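Local coordinates for putative peptidase (Chlamydophila abortus, PDB 3CE2), which is a putative zinc metallopeptidase of the M3B (oligopeptidase F) family that probably cleaves small bioactive peptides, at residues K82-Y87 with H112-F117; L86-H91 with S377-S382. One frame throughout, in Å; residues are numbered along the deposited sequence.

Contact 1. Residues K82-Y87 with H112-F117; sequences KLNKLY and HLHTLF
Leu113 meets Leu83 at the flank of the contact, CD1 of Leu113 lying 4.4 Å from CD2 of Leu83, a loose methyl contact. His114 carries most of the contact. Its chi1 sets CG anti to its own carbonyl carbon, beside the backbone N, and the ring then crosses to the other helix. There CE1 and NE2 lie against Leu83 CB, each 3.5 Å away. At the ring's edge, NE2 donates to Asn84 OD1 at 3.4 Å, a bond that is straight (166°) but weak because it is long. The amide and imidazole planes are only 4° apart, and OD1 lies in the ring plane at its edge. The stronger polar partner of the imidazole is Ile110 O, which accepts from ND1 one turn back on the same helix. Tyr87 turns its ring edge toward the imidazole face in a T-shaped pair, centroids 5.4 Å apart, while its CB lies 3.6 Å from His114 CE1. One turn on, Phe117 offers CB and CG to Leu83 CD1, with CB at 3.8 Å, the two side chains crossing obliquely. The segments are near-antiparallel (159°) with axes 10.5 Å apart, as expected of a helical hairpin in which helix 66-96 turns back into helix 101-120. Trp53 meets the Phe117 ring edge-to-face, Phe43 packs on Leu83, and Leu40 of helix 33-42 touches Leu113, so this helix and adjoining loops flank the hairpin.

Contact 2. Residues L86-H91 with S377-S382; sequences LYVYAH and SGCYDS
Val88 carries most of the helix side of this contact by setting both methyls against the backbone of Gly378. CG2, anti to the carbonyl carbon, reaches Gly378 O at 3.6 Å and also meets Cys379 CB at 3.9 Å. CG1, anti to the backbone N (chi1 161°), lies alongside Gly378 CA at 3.9 Å. Both methyls thus lie against the CA-C-O part of Gly378. One helical turn later His91 approaches Ser377, but only loosely: ND1 is 4.5 Å from OG, too far for direct bonding, and the hydroxyl stands oblique to the ring. The interface is therefore van der Waals packing, burying 176 Å² in total. The loop half belongs to a beta-hairpin of the peptidase domain: strand 375-377 pairs antiparallel with strand 385-387, Ser377 exchanging backbone hydrogen bonds with Tyr385, and segment 377-382 enters the turn between them. Gly378 extends the chain at phi 134°, where any CB would be jammed against the carbonyl O of Ser377 and crowded by Ser382 OG, a setting that suits a residue lacking a side chain. Behind the first shell the loop braces itself. Cys379 N donates to Ser382 OG at 2.6 Å in a nearly straight bond (170°), and Ser382 N returns to Cys379 O at 3.1 Å in a type I turn. Both bonds tie Cys379 to Ser382 and close the turn, next to the Cys379 CB and Gly378 O that Val88 touches. Further out, Asp381 forms a salt bridge with Arg81, which lies on the same helix 66-96 as Val88, so the turn is tied to that helix at a second point. Tyr380 OH hydrogen-bonds to Gln417 O, just past helix 394-416, the helix that carries the zinc ligands His402 and His406.

How the contacts relate
Contacts 1 and 2 draw on successive turns of helix 66-96 and share Leu86 and Tyr87, their centres 10 Å apart. They use different faces of that helix: Leu83 and Tyr87 turn to helix 101-120, whereas Val88 turns to the hairpin loop. They also touch directly, Lys85 CA lying 3.8 Å from Cys379 SG. Contact 1 is packing within the N-terminal helices, away from the metal sites. Contact 2 brings the same helical layer up to the peptidase domain: the side chain of Ser377 is about 9 Å from that of the zinc ligand His406 and about 12 Å from a bound zinc ion.

Contact 1. Residues K82-Y87 with H112-F117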
loop_
_atom_site.group_PDB
_atom_site.type_symbol
_atom_site.label_atom_id
_atom_site.label_comp_id
_atom_site.label_asym_id
_atom_site.label_seq_id
_atom_site.Cartn_x
_atom_site.Cartn_y
_atom_site.Cartn_z
ATOM N N LYS A 82 3.416 -24.068 -7.325
ATOM C CA LYS A 82 2.457 -24.629 -8.283
ATOM C C LYS A 82 1.053 -24.090 -7.980
ATOM O O LYS A 82 0.361 -23.632 -8.884
ATOM C CB LYS A 82 2.465 -26.160 -8.200
ATOM C CG LYS A 82 1.868 -26.922 -9.395
ATOM C CD LYS A 82 1.271 -28.270 -8.919
ATOM C CE LYS A 82 1.850 -29.523 -9.634
ATOM N NZ LYS A 82 1.170 -29.929 -10.907
ATOM N N LEU A 83 0.659 -24.127 -6.704
ATOM C CA LEU A 83 -0.571 -23.493 -6.242
ATOM C C LEU A 83 -0.719 -22.056 -6.726
ATOM O O LEU A 83 -1.792 -21.680 -7.208
ATOM C CB LEU A 83 -0.667 -23.527 -4.722
ATOM C CG LEU A 83 -0.757 -24.953 -4.187
ATOM C CD1 LEU A 83 -1.177 -25.000 -2.751
ATOM C CD2 LEU A 83 -1.711 -25.765 -5.029
ATOM N N ASN A 84 0.344 -21.258 -6.603
ATOM C CA ASN A 84 0.304 -19.852 -7.023
ATOM C C ASN A 84 0.117 -19.717 -8.527
ATOM O O ASN A 84 -0.629 -18.863 -8.989
ATOM C CB ASN A 84 1.574 -19.111 -6.604
ATOM C CG ASN A 84 1.665 -18.905 -5.106
ATOM O OD1 ASN A 84 0.795 -19.352 -4.354
ATOM N ND2 ASN A 84 2.732 -18.237 -4.657
ATOM N N LYS A 85 0.815 -20.545 -9.291
ATOM C CA LYS A 85 0.661 -20.563 -10.732
ATOM C C LYS A 85 -0.815 -20.837 -11.067
ATOM O O LYS A 85 -1.411 -20.163 -11.894
ATOM C CB LYS A 85 1.575 -21.649 -11.302
ATOM C CG LYS A 85 1.670 -21.769 -12.805
ATOM C CD LYS A 85 2.766 -22.793 -13.126
ATOM C CE LYS A 85 2.670 -23.342 -14.553
ATOM N NZ LYS A 85 3.147 -22.373 -15.598
ATOM N N LEU A 86 -1.412 -21.823 -10.405
ATOM C CA LEU A 86 -2.782 -22.192 -10.695
ATOM C C LEU A 86 -3.702 -21.093 -10.215
ATOM O O LEU A 86 -4.730 -20.808 -10.831
ATOM C CB LEU A 86 -3.159 -23.471 -9.970
ATOM C CG LEU A 86 -2.542 -24.777 -10.448
ATOM C CD1 LEU A 86 -2.701 -25.819 -9.324
ATOM C CD2 LEU A 86 -3.176 -25.228 -11.761
ATOM N N TYR A 87 -3.349 -20.471 -9.102
ATOM C CA TYR A 87 -4.195 -19.419 -8.604
ATOM C C TYR A 87 -4.268 -18.254 -9.578
ATOM O O TYR A 87 -5.337 -17.794 -9.967
ATOM C CB TYR A 87 -3.683 -18.916 -7.283
ATOM C CG TYR A 87 -4.630 -17.926 -6.689
ATOM C CD1 TYR A 87 -5.665 -18.350 -5.840
ATOM C CD2 TYR A 87 -4.526 -16.564 -6.994
ATOM C CE1 TYR A 87 -6.551 -17.442 -5.284
ATOM C CE2 TYR A 87 -5.410 -15.643 -6.448
ATOM C CZ TYR A 87 -6.420 -16.094 -5.593
ATOM O OH TYR A 87 -7.295 -15.200 -5.056
ATOM N N HIS A 112 -9.763 -23.196 -2.489
ATOM C CA HIS A 112 -9.995 -24.204 -1.469
ATOM C C HIS A 112 -8.677 -24.940 -1.227
ATOM O O HIS A 112 -8.292 -25.167 -0.086
ATOM C CB HIS A 112 -11.087 -25.173 -1.927
ATOM C CG HIS A 112 -11.237 -26.378 -1.053
ATOM N ND1 HIS A 112 -11.656 -26.299 0.262
ATOM C CD2 HIS A 112 -11.039 -27.696 -1.309
ATOM C CE1 HIS A 112 -11.699 -27.515 0.780
ATOM N NE2 HIS A 112 -11.334 -28.381 -0.153
ATOM N N LEU A 113 -7.988 -25.283 -2.314
ATOM C CA LEU A 113 -6.667 -25.923 -2.238
ATOM C C LEU A 113 -5.644 -25.148 -1.403
ATOM O O LEU A 113 -4.886 -25.741 -0.635
ATOM C CB LEU A 113 -6.109 -26.176 -3.633
ATOM C CG LEU A 113 -6.363 -27.614 -4.043
ATOM C CD1 LEU A 113 -5.448 -28.085 -5.196
ATOM C CD2 LEU A 113 -6.151 -28.443 -2.796
ATOM N N HIS A 114 -5.630 -23.828 -1.556
ATOM C CA HIS A 114 -4.733 -22.988 -0.792
ATOM C C HIS A 114 -5.060 -23.057 0.673
ATOM O O HIS A 114 -4.164 -23.017 1.504
ATOM C CB HIS A 114 -4.798 -21.540 -1.253
ATOM C CG HIS A 114 -3.877 -21.232 -2.393
ATOM N ND1 HIS A 114 -4.168 -21.570 -3.698
ATOM C CD2 HIS A 114 -2.672 -20.613 -2.426
ATOM C CE1 HIS A 114 -3.189 -21.167 -4.489
ATOM N NE2 HIS A 114 -2.268 -20.586 -3.740
ATOM N N THR A 115 -6.339 -23.163 0.998
ATOM C CA THR A 115 -6.738 -23.204 2.396
ATOM C C THR A 115 -6.357 -24.550 3.008
ATOM O O THR A 115 -6.057 -24.655 4.207
ATOM C CB THR A 115 -8.252 -22.906 2.566
ATOM O OG1 THR A 115 -8.576 -21.703 1.858
ATOM C CG2 THR A 115 -8.603 -22.701 4.047
ATOM N N LEU A 116 -6.335 -25.574 2.171
ATOM C CA LEU A 116 -5.980 -26.898 2.631
ATOM C C LEU A 116 -4.489 -26.879 2.941
ATOM O O LEU A 116 -4.060 -27.170 4.062
ATOM C CB LEU A 116 -6.294 -27.926 1.543
ATOM C CG LEU A 116 -7.161 -29.140 1.909
ATOM C CD1 LEU A 116 -8.227 -28.773 2.956
ATOM C CD2 LEU A 116 -7.808 -29.705 0.638
ATOM N N PHE A 117 -3.710 -26.505 1.931
ATOM C CA PHE A 117 -2.287 -26.266 2.100
ATOM C C PHE A 117 -2.003 -25.527 3.386
ATOM O O PHE A 117 -1.195 -25.981 4.205
ATOM C CB PHE A 117 -1.733 -25.453 0.935
ATOM C CG PHE A 117 -0.250 -25.363 0.937
ATOM C CD1 PHE A 117 0.521 -26.519 0.915
ATOM C CD2 PHE A 117 0.386 -24.133 0.978
ATOM C CE1 PHE A 117 1.886 -26.452 0.924
ATOM C CE2 PHE A 117 1.771 -24.060 0.986
ATOM C CZ PHE A 117 2.517 -25.223 0.959
#

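Contact 2. Residues L86-H91 with S377-S382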
loop_
_atom_site.group_PDB
_atom_site.type_symbol
_atom_site.label_atom_id
_atom_site.label_comp_id
_atom_site.label_asym_id
_atom_site.label_seq_id
_atom_site.Cartn_x
_atom_site.Cartn_y
_atom_site.Cartn_z
ATOM N N LEU A 86 -1.412 -21.823 -10.405
ATOM C CA LEU A 86 -2.782 -22.192 -10.695
ATOM C C LEU A 86 -3.702 -21.093 -10.215
ATOM O O LEU A 86 -4.730 -20.808 -10.831
ATOM C CB LEU A 86 -3.159 -23.471 -9.970
ATOM C CG LEU A 86 -2.542 -24.777 -10.448
ATOM C CD1 LEU A 86 -2.701 -25.819 -9.324
ATOM C CD2 LEU A 86 -3.176 -25.228 -11.761
ATOM N N TYR A 87 -3.349 -20.471 -9.102
ATOM C CA TYR A 87 -4.195 -19.419 -8.604
ATOM C C TYR A 87 -4.268 -18.254 -9.578
ATOM O O TYR A 87 -5.337 -17.794 -9.967
ATOM C CB TYR A 87 -3.683 -18.916 -7.283
ATOM C CG TYR A 87 -4.630 -17.926 -6.689
ATOM C CD1 TYR A 87 -5.665 -18.350 -5.840
ATOM C CD2 TYR A 87 -4.526 -16.564 -6.994
ATOM C CE1 TYR A 87 -6.551 -17.442 -5.284
ATOM C CE2 TYR A 87 -5.410 -15.643 -6.448
ATOM C CZ TYR A 87 -6.420 -16.094 -5.593
ATOM O OH TYR A 87 -7.295 -15.200 -5.056
ATOM N N VAL A 88 -3.102 -17.785 -9.963
ATOM C CA VAL A 88 -2.979 -16.634 -10.784
ATOM C C VAL A 88 -3.756 -16.874 -12.055
ATOM O O VAL A 88 -4.512 -16.010 -12.501
ATOM C CB VAL A 88 -1.483 -16.345 -11.052
ATOM C CG1 VAL A 88 -1.303 -15.437 -12.253
ATOM C CG2 VAL A 88 -0.849 -15.724 -9.786
ATOM N N TYR A 89 -3.600 -18.059 -12.625
ATOM C CA TYR A 89 -4.290 -18.377 -13.875
ATOM C C TYR A 89 -5.812 -18.310 -13.724
ATOM O O TYR A 89 -6.491 -17.728 -14.556
ATOM C CB TYR A 89 -3.911 -19.765 -14.373
ATOM C CG TYR A 89 -4.622 -20.117 -15.643
ATOM C CD1 TYR A 89 -4.053 -19.818 -16.866
ATOM C CD2 TYR A 89 -5.876 -20.725 -15.626
ATOM C CE1 TYR A 89 -4.685 -20.111 -18.033
ATOM C CE2 TYR A 89 -6.534 -21.021 -16.802
ATOM C CZ TYR A 89 -5.925 -20.711 -18.005
ATOM O OH TYR A 89 -6.520 -20.999 -19.210
ATOM N N ALA A 90 -6.342 -18.929 -12.671
ATOM C CA ALA A 90 -7.785 -18.917 -12.408
ATOM C C ALA A 90 -8.319 -17.495 -12.124
ATOM O O ALA A 90 -9.335 -17.062 -12.686
ATOM C CB ALA A 90 -8.109 -19.846 -11.264
ATOM N N HIS A 91 -7.614 -16.776 -11.259
ATOM C CA HIS A 91 -7.999 -15.416 -10.862
ATOM C C HIS A 91 -7.980 -14.440 -12.050
ATOM O O HIS A 91 -8.873 -13.610 -12.207
ATOM C CB HIS A 91 -7.097 -14.944 -9.712
ATOM C CG HIS A 91 -7.096 -13.466 -9.502
ATOM N ND1 HIS A 91 -6.098 -12.643 -9.997
ATOM C CD2 HIS A 91 -7.964 -12.660 -8.843
ATOM C CE1 HIS A 91 -6.363 -11.392 -9.664
ATOM N NE2 HIS A 91 -7.485 -11.375 -8.960
ATOM N N SER A 377 -0.387 -8.233 -11.424
ATOM C CA SER A 377 -0.377 -9.517 -10.773
ATOM C C SER A 377 0.537 -10.406 -11.591
ATOM O O SER A 377 1.198 -9.938 -12.505
ATOM C CB SER A 377 -1.811 -10.085 -10.684
ATOM O OG SER A 377 -1.831 -11.373 -10.099
ATOM N N GLY A 378 0.560 -11.690 -11.273
ATOM C CA GLY A 378 1.436 -12.628 -11.945
ATOM C C GLY A 378 2.046 -13.429 -10.832
ATOM O O GLY A 378 1.706 -13.234 -9.668
ATOM N N CYS A 379 2.927 -14.352 -11.161
ATOM C CA CYS A 379 3.641 -15.056 -10.104
ATOM C C CYS A 379 5.025 -15.307 -10.611
ATOM O O CYS A 379 5.390 -14.830 -11.698
ATOM C CB CYS A 379 2.970 -16.387 -9.765
ATOM S SG CYS A 379 2.802 -17.429 -11.229
ATOM N N TYR A 380 5.772 -16.090 -9.840
ATOM C CA TYR A 380 7.177 -16.331 -10.118
ATOM C C TYR A 380 7.385 -16.796 -11.540
ATOM O O TYR A 380 8.332 -16.381 -12.200
ATOM C CB TYR A 380 7.764 -17.329 -9.119
ATOM C CG TYR A 380 9.266 -17.385 -9.134
ATOM C CD1 TYR A 380 10.026 -16.390 -8.512
ATOM C CD2 TYR A 380 9.935 -18.429 -9.783
ATOM C CE1 TYR A 380 11.413 -16.434 -8.526
ATOM C CE2 TYR A 380 11.320 -18.488 -9.810
ATOM C CZ TYR A 380 12.060 -17.492 -9.175
ATOM O OH TYR A 380 13.436 -17.553 -9.197
ATOM N N ASP A 381 6.458 -17.605 -12.033
ATOM C CA ASP A 381 6.627 -18.238 -13.339
ATOM C C ASP A 381 6.118 -17.461 -14.567
ATOM O O ASP A 381 6.507 -17.752 -15.699
ATOM C CB ASP A 381 6.078 -19.666 -13.284
ATOM C CG ASP A 381 6.909 -20.559 -12.362
ATOM O OD1 ASP A 381 8.127 -20.702 -12.633
ATOM O OD2 ASP A 381 6.364 -21.089 -11.362
ATOM N N SER A 382 5.291 -16.446 -14.335
ATOM C CA SER A 382 4.701 -15.664 -15.421
ATOM C C SER A 382 5.409 -14.332 -15.624
ATOM O O SER A 382 6.179 -13.894 -14.776
ATOM C CB SER A 382 3.240 -15.385 -15.082
ATOM O OG SER A 382 3.102 -14.900 -13.746
#